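Local coordinates for protein R.MvaI (PDB 2OA9) that is a monomeric restriction endonuclease that recognizes its target DNA sequence asymmetrically and probably cuts it with the help of metal ions, at residues A[32-37]-A[59-64]; A[84-89]-A[146-151]; A[121-126]-A[130-135]; A[166-171]-A[238-243]. One frame throughout, in Å; residues are numbered along the deposited sequence.

Interaction 1 (A[32-37]-A[59-64]); sequences TGIGKT and IKTHET. With CD (cadmium ion), chain E.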
loop_
_atom_site.group_PDB
_atom_site.type_symbol
_atom_site.label_atom_id
_atom_site.label_comp_id
_atom_site.label_asym_id
_atom_site.label_seq_id
_atom_site.Cartn_x
_atom_site.Cartn_y
_atom_site.Cartn_z
ATOM N N THR A 32 10.476 16.641 -7.543
ATOM C CA THR A 32 10.418 16.326 -6.113
ATOM C C THR A 32 10.237 17.553 -5.195
ATOM O O THR A 32 9.898 17.386 -4.022
ATOM C CB THR A 32 11.692 15.544 -5.703
ATOM N N GLY A 33 10.455 18.758 -5.730
ATOM C CA GLY A 33 10.553 19.979 -4.942
ATOM C C GLY A 33 9.347 20.314 -4.068
ATOM O O GLY A 33 9.513 20.738 -2.914
ATOM N N ILE A 34 8.146 20.143 -4.602
ATOM C CA ILE A 34 6.920 20.488 -3.890
ATOM C C ILE A 34 6.810 19.638 -2.624
ATOM O O ILE A 34 6.615 20.162 -1.532
ATOM C CB ILE A 34 5.665 20.307 -4.788
ATOM C CG1 ILE A 34 5.677 21.368 -5.901
ATOM C CG2 ILE A 34 4.407 20.432 -3.980
ATOM C CD1 ILE A 34 4.729 21.093 -7.016
ATOM N N GLY A 35 6.958 18.330 -2.785
ATOM C CA GLY A 35 6.853 17.425 -1.660
ATOM C C GLY A 35 7.967 17.591 -0.641
ATOM O O GLY A 35 7.734 17.634 0.576
ATOM N N LYS A 36 9.201 17.715 -1.106
ATOM C CA LYS A 36 10.326 17.803 -0.180
ATOM C C LYS A 36 10.295 19.105 0.628
ATOM O O LYS A 36 10.641 19.129 1.806
ATOM C CB LYS A 36 11.661 17.676 -0.944
ATOM C CG LYS A 36 12.931 17.675 -0.085
ATOM C CD LYS A 36 14.084 18.459 -0.734
ATOM C CE LYS A 36 14.785 19.379 0.259
ATOM N NZ LYS A 36 15.164 18.686 1.523
ATOM N N THR A 37 9.880 20.193 -0.004
ATOM C CA THR A 37 9.743 21.446 0.708
ATOM C C THR A 37 8.679 21.279 1.784
ATOM O O THR A 37 8.861 21.752 2.891
ATOM C CB THR A 37 9.382 22.583 -0.235
ATOM O OG1 THR A 37 10.465 22.818 -1.148
ATOM C CG2 THR A 37 9.199 23.900 0.514
ATOM N N ILE A 59 4.695 11.944 1.596
ATOM C CA ILE A 59 4.187 13.177 1.032
ATOM C C ILE A 59 4.306 13.117 -0.477
ATOM O O ILE A 59 5.408 13.002 -1.008
ATOM C CB ILE A 59 4.990 14.375 1.534
ATOM C CG1 ILE A 59 5.057 14.383 3.071
ATOM C CG2 ILE A 59 4.405 15.666 1.005
ATOM C CD1 ILE A 59 3.841 14.872 3.761
ATOM N N LYS A 60 3.192 13.260 -1.182
ATOM C CA LYS A 60 3.194 13.333 -2.644
ATOM C C LYS A 60 2.189 14.364 -3.122
ATOM O O LYS A 60 1.259 14.640 -2.401
ATOM C CB LYS A 60 2.812 11.980 -3.239
ATOM C CG LYS A 60 3.670 10.813 -2.765
ATOM C CD LYS A 60 4.094 9.896 -3.876
ATOM C CE LYS A 60 5.603 9.748 -3.956
ATOM N NZ LYS A 60 6.238 11.107 -4.007
ATOM N N THR A 61 2.368 14.905 -4.324
ATOM C CA THR A 61 1.317 15.687 -4.961
ATOM C C THR A 61 0.281 14.766 -5.570
ATOM O O THR A 61 0.508 13.586 -5.712
ATOM C CB THR A 61 1.823 16.610 -6.057
ATOM O OG1 THR A 61 2.348 15.825 -7.122
ATOM C CG2 THR A 61 2.975 17.495 -5.594
ATOM N N HIS A 62 -0.861 15.333 -5.944
ATOM C CA HIS A 62 -1.903 14.519 -6.609
ATOM C C HIS A 62 -1.316 13.967 -7.896
ATOM O O HIS A 62 -1.588 12.816 -8.274
ATOM C CB HIS A 62 -3.165 15.345 -6.951
ATOM C CG HIS A 62 -3.891 15.725 -5.651
ATOM N ND1 HIS A 62 -4.912 14.971 -5.122
ATOM C CD2 HIS A 62 -3.693 16.756 -4.783
ATOM C CE1 HIS A 62 -5.273 15.480 -3.964
ATOM N NE2 HIS A 62 -4.560 16.563 -3.743
ATOM N N GLU A 63 -0.501 14.772 -8.584
ATOM C CA GLU A 63 0.111 14.338 -9.823
ATOM C C GLU A 63 1.068 13.160 -9.633
ATOM O O GLU A 63 1.036 12.200 -10.388
ATOM C CB GLU A 63 0.835 15.518 -10.455
ATOM C CG GLU A 63 1.270 15.230 -11.860
ATOM C CD GLU A 63 1.888 16.454 -12.491
ATOM O OE1 GLU A 63 3.064 16.736 -12.168
ATOM O OE2 GLU A 63 1.178 17.151 -13.241
ATOM N N THR A 64 1.908 13.231 -8.613
ATOM C CA THR A 64 2.874 12.183 -8.389
ATOM C C THR A 64 2.144 10.957 -7.820
ATOM O O THR A 64 2.473 9.829 -8.145
ATOM C CB THR A 64 3.978 12.695 -7.489
ATOM O OG1 THR A 64 4.716 13.738 -8.159
ATOM C CG2 THR A 64 4.986 11.603 -7.197
HETATM CD CD CD E . -6.265 13.513 -6.319
#
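Just before Ile-34, which packs on Thr-61 across the contact, Gly-33 O is gripped twice by Thr-37. Thr-37 N donates to Gly-33 O at 3.0 Å, and the side-chain Thr-37 OG1 donates to the same oxygen at 2.9 Å. The two donors come from opposite faces of the carbonyl plane. Ile-34 CG2 meets Thr-61 CG2 at 3.6 Å, with the side chains at about a right angle. Ile-59 CG2 lies 3.9 Å from Gly-35 O. Thr-61 divides its two branches: with OG1 between backbone N and carbonyl carbon (chi1 65°), the methyl faces Ile-34 and the hydroxyl turns to the start of helix 62-66. As N-cap, Thr-61 OG1 accepts from Thr-64 N at 3.0 Å. Replacing Thr-61 by an alanine would probably leave Thr-64 N without its cap and open a gap beside Ile-34 CG2. His-62 ND1 shares a cadmium ion with Glu-237. Glu-58, Ile-59 and Lys-60 fit the E-X-K part of a PD-(D/E)XK nuclease motif, and Ile-59 helps bind calcium in another structure of this protein. Helix 33-49 lies against strand 58-61, which pairs in parallel with strand 166-176, while Ile-34 also touches Tyr-182 of strand 179-192.

Interaction 2 (A[84-89]-A[146-151]); sequences NTMLRN and NSVYWS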
loop_
_atom_site.group_PDB
_atom_site.type_symbol
_atom_site.label_atom_id
_atom_site.label_comp_id
_atom_site.label_asym_id
_atom_site.label_seq_id
_atom_site.Cartn_x
_atom_site.Cartn_y
_atom_site.Cartn_z
ATOM N N ASN A 84 2.702 -20.761 0.970
ATOM C CA ASN A 84 3.491 -20.145 -0.109
ATOM C C ASN A 84 4.406 -21.154 -0.794
ATOM O O ASN A 84 4.556 -21.154 -2.021
ATOM C CB ASN A 84 4.112 -18.780 0.335
ATOM C CG ASN A 84 3.075 -17.578 0.219
ATOM O OD1 ASN A 84 1.926 -17.732 -0.247
ATOM N ND2 ASN A 84 3.495 -16.395 0.639
ATOM N N THR A 85 4.918 -22.123 -0.043
ATOM C CA THR A 85 5.656 -23.241 -0.595
ATOM C C THR A 85 4.808 -24.138 -1.488
ATOM O O THR A 85 5.222 -24.536 -2.563
ATOM C CB THR A 85 6.304 -24.064 0.515
ATOM O OG1 THR A 85 7.171 -23.204 1.294
ATOM C CG2 THR A 85 7.146 -25.214 -0.044
ATOM N N MET A 86 3.576 -24.449 -1.051
ATOM C CA MET A 86 2.687 -25.218 -1.927
ATOM C C MET A 86 2.414 -24.491 -3.226
ATOM O O MET A 86 2.411 -25.073 -4.304
ATOM C CB MET A 86 1.369 -25.550 -1.242
ATOM C CG MET A 86 0.431 -26.412 -2.068
ATOM S SD MET A 86 -0.658 -25.465 -3.207
ATOM C CE MET A 86 -1.661 -24.702 -1.999
ATOM N N LEU A 87 2.154 -23.190 -3.135
ATOM C CA LEU A 87 1.771 -22.432 -4.304
ATOM C C LEU A 87 2.885 -22.422 -5.324
ATOM O O LEU A 87 2.669 -22.602 -6.519
ATOM C CB LEU A 87 1.394 -21.002 -3.952
ATOM C CG LEU A 87 0.103 -20.784 -3.181
ATOM C CD1 LEU A 87 0.033 -19.318 -2.727
ATOM C CD2 LEU A 87 -1.124 -21.146 -4.010
ATOM N N ARG A 88 4.108 -22.214 -4.874
ATOM C CA ARG A 88 5.190 -22.136 -5.834
ATOM C C ARG A 88 5.468 -23.490 -6.486
ATOM O O ARG A 88 5.637 -23.559 -7.702
ATOM C CB ARG A 88 6.439 -21.492 -5.203
ATOM C CG ARG A 88 7.329 -22.362 -4.443
ATOM C CD ARG A 88 8.597 -21.629 -3.933
ATOM N NE ARG A 88 9.243 -22.527 -3.060
ATOM C CZ ARG A 88 10.152 -23.416 -3.442
ATOM N NH1 ARG A 88 10.536 -23.524 -4.720
ATOM N NH2 ARG A 88 10.663 -24.254 -2.549
ATOM N N ASN A 89 5.488 -24.540 -5.654
ATOM C CA ASN A 89 5.848 -25.857 -6.157
ATOM C C ASN A 89 4.725 -26.409 -7.049
ATOM O O ASN A 89 4.996 -26.965 -8.109
ATOM C CB ASN A 89 6.147 -26.819 -5.048
ATOM C CG ASN A 89 7.582 -26.693 -4.568
ATOM O OD1 ASN A 89 8.391 -26.205 -5.312
ATOM N ND2 ASN A 89 7.861 -27.065 -3.344
ATOM N N ASN A 146 -9.462 -23.446 -3.876
ATOM C CA ASN A 146 -9.689 -22.163 -3.213
ATOM C C ASN A 146 -9.367 -22.272 -1.712
ATOM O O ASN A 146 -9.914 -21.536 -0.878
ATOM C CB ASN A 146 -11.102 -21.636 -3.481
ATOM C CG ASN A 146 -12.151 -22.472 -2.862
ATOM O OD1 ASN A 146 -11.909 -23.588 -2.389
ATOM N ND2 ASN A 146 -13.370 -21.931 -2.874
ATOM N N SER A 147 -8.452 -23.159 -1.374
ATOM C CA SER A 147 -8.071 -23.427 0.011
ATOM C C SER A 147 -7.178 -22.412 0.672
ATOM O O SER A 147 -7.195 -22.302 1.925
ATOM C CB SER A 147 -7.448 -24.821 0.124
ATOM O OG SER A 147 -6.165 -24.868 -0.479
ATOM N N VAL A 148 -6.408 -21.677 -0.111
ATOM C CA VAL A 148 -5.447 -20.733 0.412
ATOM C C VAL A 148 -6.170 -19.437 0.764
ATOM O O VAL A 148 -6.945 -18.908 -0.050
ATOM C CB VAL A 148 -4.284 -20.492 -0.608
ATOM C CG1 VAL A 148 -3.401 -19.409 -0.102
ATOM C CG2 VAL A 148 -3.476 -21.792 -0.856
ATOM N N TYR A 149 -5.957 -18.936 1.985
ATOM C CA TYR A 149 -6.672 -17.731 2.415
ATOM C C TYR A 149 -5.928 -16.943 3.438
ATOM O O TYR A 149 -5.018 -17.449 4.083
ATOM C CB TYR A 149 -8.109 -18.042 2.915
ATOM C CG TYR A 149 -8.239 -18.783 4.245
ATOM C CD1 TYR A 149 -7.979 -18.155 5.448
ATOM C CD2 TYR A 149 -8.710 -20.079 4.272
ATOM C CE1 TYR A 149 -8.158 -18.816 6.658
ATOM C CE2 TYR A 149 -8.889 -20.758 5.470
ATOM C CZ TYR A 149 -8.607 -20.125 6.654
ATOM O OH TYR A 149 -8.755 -20.864 7.807
ATOM N N TRP A 150 -6.345 -15.700 3.569
ATOM C CA TRP A 150 -5.913 -14.764 4.611
ATOM C C TRP A 150 -7.117 -14.486 5.455
ATOM O O TRP A 150 -8.156 -14.098 4.926
ATOM C CB TRP A 150 -5.444 -13.413 4.008
ATOM C CG TRP A 150 -4.222 -13.451 3.165
ATOM C CD1 TRP A 150 -2.954 -13.132 3.553
ATOM C CD2 TRP A 150 -4.135 -13.812 1.785
ATOM N NE1 TRP A 150 -2.082 -13.249 2.501
ATOM C CE2 TRP A 150 -2.775 -13.702 1.403
ATOM C CE3 TRP A 150 -5.059 -14.252 0.831
ATOM C CZ2 TRP A 150 -2.347 -14.007 0.115
ATOM C CZ3 TRP A 150 -4.636 -14.540 -0.434
ATOM C CH2 TRP A 150 -3.283 -14.414 -0.793
ATOM N N SER A 151 -7.040 -14.669 6.762
ATOM C CA SER A 151 -8.167 -14.277 7.587
ATOM C C SER A 151 -8.349 -12.774 7.671
ATOM O O SER A 151 -7.372 -12.017 7.587
ATOM C CB SER A 151 -7.979 -14.820 9.020
ATOM O OG SER A 151 -6.831 -14.256 9.628
#
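Val-148 sends CG2 to two side chains of helix 83-91, Met-86 and Leu-87, and the three meet as methyl groups. Met-86 and Val-148 run past each other in opposite directions, and Met-86 CE comes to 3.6 Å from Val-148 CG2. Leu-87 lies at a slant to the valine and brings its CD2 to 4.0 Å from the same Val-148 CG2. Met-86 CE and Leu-87 CD2 are themselves 4.1 Å apart, closing a triangle of methyls. The methionine starts with CG anti to its backbone N (chi1 -177°), then bends at both later torsions, and this brings CE across to the strand. The backbones stay well apart, with 8.8 Å between Leu-87 CA and Val-148 CA, and the side chains span the distance. Leu-87 also touches Leu-134 on the next strand and Ile-213 of strand 207-215, and Val-148 touches Pro-77. The helix is tied down on another side by Arg-88, which bonds to Thr-225, Gly-223 and Asn-100. The contact therefore packs helix 83-91 against an outer strand of the three-stranded sheet. It is wholly apolar, so it rests on shape and burial and sets no bond direction of its own.

Interaction 3 (A[121-126]-A[130-135]); sequences FKIDID and QVVRLE. With CD (cadmium ion), chain G.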
loop_
_atom_site.group_PDB
_atom_site.type_symbol
_atom_site.label_atom_id
_atom_site.label_comp_id
_atom_site.label_asym_id
_atom_site.label_seq_id
_atom_site.Cartn_x
_atom_site.Cartn_y
_atom_site.Cartn_z
ATOM N N PHE A 121 -5.414 -17.144 -11.758
ATOM C CA PHE A 121 -5.655 -16.823 -10.364
ATOM C C PHE A 121 -6.683 -15.709 -10.254
ATOM O O PHE A 121 -6.693 -14.813 -11.076
ATOM C CB PHE A 121 -4.378 -16.382 -9.640
ATOM C CG PHE A 121 -3.276 -17.372 -9.707
ATOM C CD1 PHE A 121 -3.140 -18.346 -8.721
ATOM C CD2 PHE A 121 -2.371 -17.360 -10.751
ATOM C CE1 PHE A 121 -2.138 -19.289 -8.784
ATOM C CE2 PHE A 121 -1.355 -18.308 -10.813
ATOM C CZ PHE A 121 -1.255 -19.266 -9.840
ATOM N N LYS A 122 -7.469 -15.744 -9.168
ATOM C CA LYS A 122 -8.376 -14.647 -8.804
ATOM C C LYS A 122 -8.500 -14.584 -7.286
ATOM O O LYS A 122 -8.435 -15.599 -6.605
ATOM C CB LYS A 122 -9.723 -14.843 -9.459
ATOM C CG LYS A 122 -10.643 -13.617 -9.316
ATOM C CD LYS A 122 -11.819 -13.670 -10.308
ATOM C CE LYS A 122 -12.721 -14.861 -10.221
ATOM N NZ LYS A 122 -13.522 -14.910 -8.986
ATOM N N ILE A 123 -8.726 -13.411 -6.724
ATOM C CA ILE A 123 -9.074 -13.304 -5.300
ATOM C C ILE A 123 -10.599 -13.253 -5.161
ATOM O O ILE A 123 -11.303 -12.623 -5.951
ATOM C CB ILE A 123 -8.456 -12.051 -4.662
ATOM C CG1 ILE A 123 -6.925 -11.998 -4.886
ATOM C CG2 ILE A 123 -8.819 -11.957 -3.156
ATOM C CD1 ILE A 123 -6.172 -13.072 -4.165
ATOM N N ASP A 124 -11.129 -14.002 -4.218
ATOM C CA ASP A 124 -12.548 -13.931 -3.877
ATOM C C ASP A 124 -12.696 -13.671 -2.379
ATOM O O ASP A 124 -12.037 -14.296 -1.545
ATOM C CB ASP A 124 -13.365 -15.176 -4.344
ATOM C CG ASP A 124 -14.831 -14.956 -4.287
ATOM O OD1 ASP A 124 -15.349 -14.075 -5.032
ATOM O OD2 ASP A 124 -15.570 -15.574 -3.483
ATOM N N ILE A 125 -13.599 -12.769 -2.023
ATOM C CA ILE A 125 -13.853 -12.486 -0.624
ATOM C C ILE A 125 -14.960 -13.399 -0.110
ATOM O O ILE A 125 -16.089 -13.339 -0.554
ATOM C CB ILE A 125 -14.205 -10.984 -0.372
ATOM C CG1 ILE A 125 -13.279 -10.015 -1.101
ATOM C CG2 ILE A 125 -14.183 -10.714 1.129
ATOM C CD1 ILE A 125 -11.778 -10.035 -0.700
ATOM N N ASP A 126 -14.620 -14.242 0.857
ATOM C CA ASP A 126 -15.579 -15.106 1.530
ATOM C C ASP A 126 -16.073 -14.339 2.756
ATOM O O ASP A 126 -15.602 -14.565 3.847
ATOM C CB ASP A 126 -14.872 -16.414 1.899
ATOM C CG ASP A 126 -15.782 -17.456 2.431
ATOM O OD1 ASP A 126 -16.965 -17.129 2.800
ATOM O OD2 ASP A 126 -15.366 -18.625 2.523
ATOM N N GLN A 130 -15.311 -14.679 6.743
ATOM C CA GLN A 130 -14.329 -13.636 7.025
ATOM C C GLN A 130 -12.937 -14.062 6.628
ATOM O O GLN A 130 -11.997 -13.942 7.407
ATOM C CB GLN A 130 -14.339 -13.257 8.513
ATOM C CG GLN A 130 -15.676 -12.936 9.074
ATOM C CD GLN A 130 -15.846 -11.475 9.299
ATOM O OE1 GLN A 130 -15.645 -10.985 10.418
ATOM N NE2 GLN A 130 -16.208 -10.754 8.241
ATOM N N VAL A 131 -12.805 -14.586 5.410
ATOM C CA VAL A 131 -11.481 -14.851 4.843
ATOM C C VAL A 131 -11.430 -14.354 3.394
ATOM O O VAL A 131 -12.426 -14.232 2.730
ATOM C CB VAL A 131 -11.073 -16.337 4.912
ATOM C CG1 VAL A 131 -11.232 -16.867 6.359
ATOM C CG2 VAL A 131 -11.875 -17.161 3.934
ATOM N N VAL A 132 -10.225 -14.074 2.944
ATOM C CA VAL A 132 -9.923 -13.680 1.573
ATOM C C VAL A 132 -9.241 -14.868 0.920
ATOM O O VAL A 132 -8.146 -15.266 1.361
ATOM C CB VAL A 132 -8.985 -12.447 1.586
ATOM C CG1 VAL A 132 -8.517 -12.071 0.210
ATOM C CG2 VAL A 132 -9.649 -11.280 2.287
ATOM N N ARG A 133 -9.867 -15.449 -0.099
ATOM C CA ARG A 133 -9.378 -16.663 -0.733
ATOM C C ARG A 133 -8.680 -16.416 -2.041
ATOM O O ARG A 133 -9.104 -15.560 -2.840
ATOM C CB ARG A 133 -10.534 -17.624 -1.007
ATOM C CG ARG A 133 -11.263 -18.061 0.201
ATOM C CD ARG A 133 -12.344 -19.092 -0.049
ATOM N NE ARG A 133 -12.972 -19.566 1.193
ATOM C CZ ARG A 133 -12.478 -20.537 1.967
ATOM N NH1 ARG A 133 -11.364 -21.188 1.648
ATOM N NH2 ARG A 133 -13.099 -20.863 3.093
ATOM N N LEU A 134 -7.609 -17.177 -2.254
ATOM C CA LEU A 134 -6.986 -17.307 -3.573
ATOM C C LEU A 134 -7.610 -18.460 -4.339
ATOM O O LEU A 134 -7.440 -19.617 -3.957
ATOM C CB LEU A 134 -5.465 -17.508 -3.423
ATOM C CG LEU A 134 -4.655 -17.652 -4.715
ATOM C CD1 LEU A 134 -4.692 -16.368 -5.459
ATOM C CD2 LEU A 134 -3.268 -18.021 -4.407
ATOM N N GLU A 135 -8.296 -18.146 -5.439
ATOM C CA GLU A 135 -8.798 -19.122 -6.361
ATOM C C GLU A 135 -7.806 -19.437 -7.464
ATOM O O GLU A 135 -7.210 -18.516 -8.041
ATOM C CB GLU A 135 -10.095 -18.597 -7.000
ATOM C CG GLU A 135 -11.242 -18.333 -6.038
ATOM C CD GLU A 135 -12.470 -17.724 -6.713
ATOM O OE1 GLU A 135 -12.350 -16.986 -7.728
ATOM O OE2 GLU A 135 -13.564 -17.971 -6.165
HETATM CD CD CD G . -17.577 -14.390 -4.610
HETATM O O HOH W 1 -17.531 -13.187 -2.727
#
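Arg-133 reaches diagonally to Asp-126 on the neighbouring strand, and the two form a salt bridge. Its CB lies 3.7 Å from Asp-124 O, beside the backbone bonds of the Asp-124 and Arg-133 pair. CD passes 4.0 Å from Asp-126 OD2. NE donates to Asp-126 OD2 at 2.9 Å, almost straight at 162°, in the guanidinium plane, meeting the anti lone pair of OD2. NH2 adds a second, more bent bond to Asp-126 OD2 at 3.2 Å. NH1 turns to Asn-146 O on the next strand. Val-131 CG2 covers one face of the guanidinium near its rim. A leucine in place of Arg-133 would probably leave the Asp-126 carboxylate without its charge partner and Asn-146 O without this donor. On the same face, a salt bridge of 2.7 Å joins Lys-122 NZ to Glu-135 OE1. Asp-124 holds a cadmium ion with both oxygens; with Ile-125 it binds calcium in another structure. The opposite face is apolar: Ile-123 CG2 presses on Val-132 CG1 at a tight 3.4 Å. Gln-130 and Val-131 both face Asp-126, a G1 beta bulge. Strand 131-138 is central, with 143-151 on its other side. Helices 152-162 and 195-204 cover Ile-125 and Val-132.

Interaction 4 (A[166-171]-A[238-243]); sequences IAVISA and KLLEYG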
loop_
_atom_site.group_PDB
_atom_site.type_symbol
_atom_site.label_atom_id
_atom_site.label_comp_id
_atom_site.label_asym_id
_atom_site.label_seq_id
_atom_site.Cartn_x
_atom_site.Cartn_y
_atom_site.Cartn_z
ATOM N N ILE A 166 -0.384 9.375 5.290
ATOM C CA ILE A 166 0.092 9.887 4.008
ATOM C C ILE A 166 -0.624 11.212 3.775
ATOM O O ILE A 166 -1.825 11.327 4.085
ATOM C CB ILE A 166 -0.273 8.913 2.861
ATOM C CG1 ILE A 166 0.478 7.598 3.005
ATOM C CG2 ILE A 166 0.059 9.505 1.500
ATOM C CD1 ILE A 166 -0.309 6.430 2.504
ATOM N N ALA A 167 0.079 12.169 3.188
ATOM C CA ALA A 167 -0.543 13.430 2.760
ATOM C C ALA A 167 -0.355 13.604 1.262
ATOM O O ALA A 167 0.758 13.543 0.742
ATOM C CB ALA A 167 0.018 14.618 3.531
ATOM N N VAL A 168 -1.459 13.811 0.563
ATOM C CA VAL A 168 -1.446 14.122 -0.857
ATOM C C VAL A 168 -1.804 15.605 -0.991
ATOM O O VAL A 168 -2.857 16.029 -0.543
ATOM C CB VAL A 168 -2.446 13.268 -1.615
ATOM C CG1 VAL A 168 -2.453 13.600 -3.082
ATOM C CG2 VAL A 168 -2.203 11.811 -1.354
ATOM N N ILE A 169 -0.908 16.356 -1.594
ATOM C CA ILE A 169 -0.891 17.817 -1.516
ATOM C C ILE A 169 -0.896 18.446 -2.897
ATOM O O ILE A 169 -0.649 17.786 -3.911
ATOM C CB ILE A 169 0.335 18.324 -0.708
ATOM C CG1 ILE A 169 1.646 18.015 -1.422
ATOM C CG2 ILE A 169 0.333 17.703 0.702
ATOM C CD1 ILE A 169 2.889 18.619 -0.743
ATOM N N SER A 170 -1.165 19.753 -2.978
ATOM C CA SER A 170 -0.852 20.493 -4.182
ATOM C C SER A 170 -0.368 21.876 -3.855
ATOM O O SER A 170 -0.604 22.353 -2.752
ATOM C CB SER A 170 -2.035 20.522 -5.166
ATOM O OG SER A 170 -3.062 21.331 -4.623
ATOM N N ALA A 171 0.331 22.495 -4.799
ATOM C CA ALA A 171 0.879 23.805 -4.555
ATOM C C ALA A 171 0.995 24.601 -5.824
ATOM O O ALA A 171 1.052 24.030 -6.924
ATOM C CB ALA A 171 2.250 23.664 -3.933
ATOM N N LYS A 238 -5.689 6.321 -5.790
ATOM C CA LYS A 238 -6.805 5.457 -5.563
ATOM C C LYS A 238 -7.101 5.245 -4.102
ATOM O O LYS A 238 -8.243 5.025 -3.706
ATOM C CB LYS A 238 -6.527 4.152 -6.248
ATOM C CG LYS A 238 -7.731 3.342 -6.495
ATOM C CD LYS A 238 -7.571 2.496 -7.756
ATOM C CE LYS A 238 -7.448 3.292 -9.054
ATOM N NZ LYS A 238 -8.720 3.460 -9.790
ATOM N N LEU A 239 -6.084 5.300 -3.264
ATOM C CA LEU A 239 -6.258 5.186 -1.823
ATOM C C LEU A 239 -7.209 6.250 -1.232
ATOM O O LEU A 239 -7.953 5.954 -0.299
ATOM C CB LEU A 239 -4.912 5.147 -1.087
ATOM C CG LEU A 239 -4.976 4.943 0.426
ATOM C CD1 LEU A 239 -5.726 3.681 0.809
ATOM C CD2 LEU A 239 -3.533 4.910 0.970
ATOM N N LEU A 240 -7.302 7.439 -1.843
ATOM C CA LEU A 240 -8.248 8.465 -1.425
ATOM C C LEU A 240 -9.698 8.083 -1.652
ATOM O O LEU A 240 -10.594 8.701 -1.096
ATOM C CB LEU A 240 -7.963 9.809 -2.109
ATOM C CG LEU A 240 -6.527 10.321 -1.917
ATOM C CD1 LEU A 240 -6.326 11.615 -2.617
ATOM C CD2 LEU A 240 -6.194 10.477 -0.396
ATOM N N GLU A 241 -9.950 7.061 -2.450
ATOM C CA GLU A 241 -11.319 6.524 -2.593
ATOM C C GLU A 241 -11.729 5.644 -1.424
ATOM O O GLU A 241 -12.899 5.591 -1.035
ATOM C CB GLU A 241 -11.414 5.726 -3.897
ATOM C CG GLU A 241 -12.654 4.833 -4.110
ATOM C CD GLU A 241 -12.678 4.059 -5.415
ATOM O OE1 GLU A 241 -11.891 4.352 -6.314
ATOM O OE2 GLU A 241 -13.509 3.138 -5.554
ATOM N N TYR A 242 -10.759 4.937 -0.856
ATOM C CA TYR A 242 -11.016 3.915 0.166
ATOM C C TYR A 242 -10.727 4.310 1.612
ATOM O O TYR A 242 -11.318 3.738 2.530
ATOM C CB TYR A 242 -10.205 2.653 -0.127
ATOM C CG TYR A 242 -10.687 1.987 -1.376
ATOM C CD1 TYR A 242 -11.725 1.046 -1.337
ATOM C CD2 TYR A 242 -10.184 2.336 -2.646
ATOM C CE1 TYR A 242 -12.218 0.485 -2.469
ATOM C CE2 TYR A 242 -10.665 1.762 -3.818
ATOM C CZ TYR A 242 -11.690 0.819 -3.726
ATOM O OH TYR A 242 -12.187 0.261 -4.823
ATOM N N GLY A 243 -9.817 5.247 1.808
ATOM C CA GLY A 243 -9.331 5.545 3.154
ATOM C C GLY A 243 -10.163 6.611 3.826
ATOM O O GLY A 243 -10.970 7.297 3.170
#
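Strand 166-171 runs extended past a weakly bonded helical turn at 238-242, with 8.9 Å between Val-168 CA and Leu-240 CA. The turn is closed by Leu-239 O, which accepts from both Tyr-242 N and Gly-243 N. Between the two backbones, four aliphatic side chains meet in two pairs. Ile-166 CD1 touches Leu-239 CD2 at 3.9 Å; their end methyls meet, with the two side chains set at a slant. The first torsion of Leu-239 (-176°) carries CG to the side opposite the backbone N and extends the branch to the strand. Val-168 CG2 and Leu-240 CD2 form the second, looser pair at 4.3 Å. Alternate residues of the strand thus face consecutive residues of the helix, both sets directed into the gap. Phe-190 and Leu-70 also touch Leu-239, so this leucine is packed from several strands. Two metal sites border the turn. Leu-240 has its side chain about 4 Å from the cadmium ion held by His-62 and Glu-237, and Glu-241 binds another cadmium with Asp-206. The side chain of Ile-166 is about 4 Å from that of Glu-58, a calcium ligand in another structure of this protein. A mixed sheet with 166-176 parallel to 58-61 and antiparallel to 179-192, packed on helices and carrying acidic metal ligands, is consistent with the PD-(D/E)XK nuclease core.

Interactions 1 and 4 belong to one mixed sheet, where strand 58-61 bonds to strand 166-176, and their centres are about 12 Å apart. Interactions 2 and 3 share the three-stranded sheet on the opposite side of the chain's centre from interaction 1, with centres about 11 Å apart. Strand 131-138 links the latter two by pairing with 143-151. Interactions 2 and 4 are buried and purely apolar, each setting a helix against a strand. Interaction 1 is partly buried, also held by van der Waals contacts, one of them to a backbone carbonyl, but flanked by polar capping. Interaction 3 differs most: it is a backbone-bonded hairpin with salt bridges and a metal ligand on one face and an apolar face covered by helices.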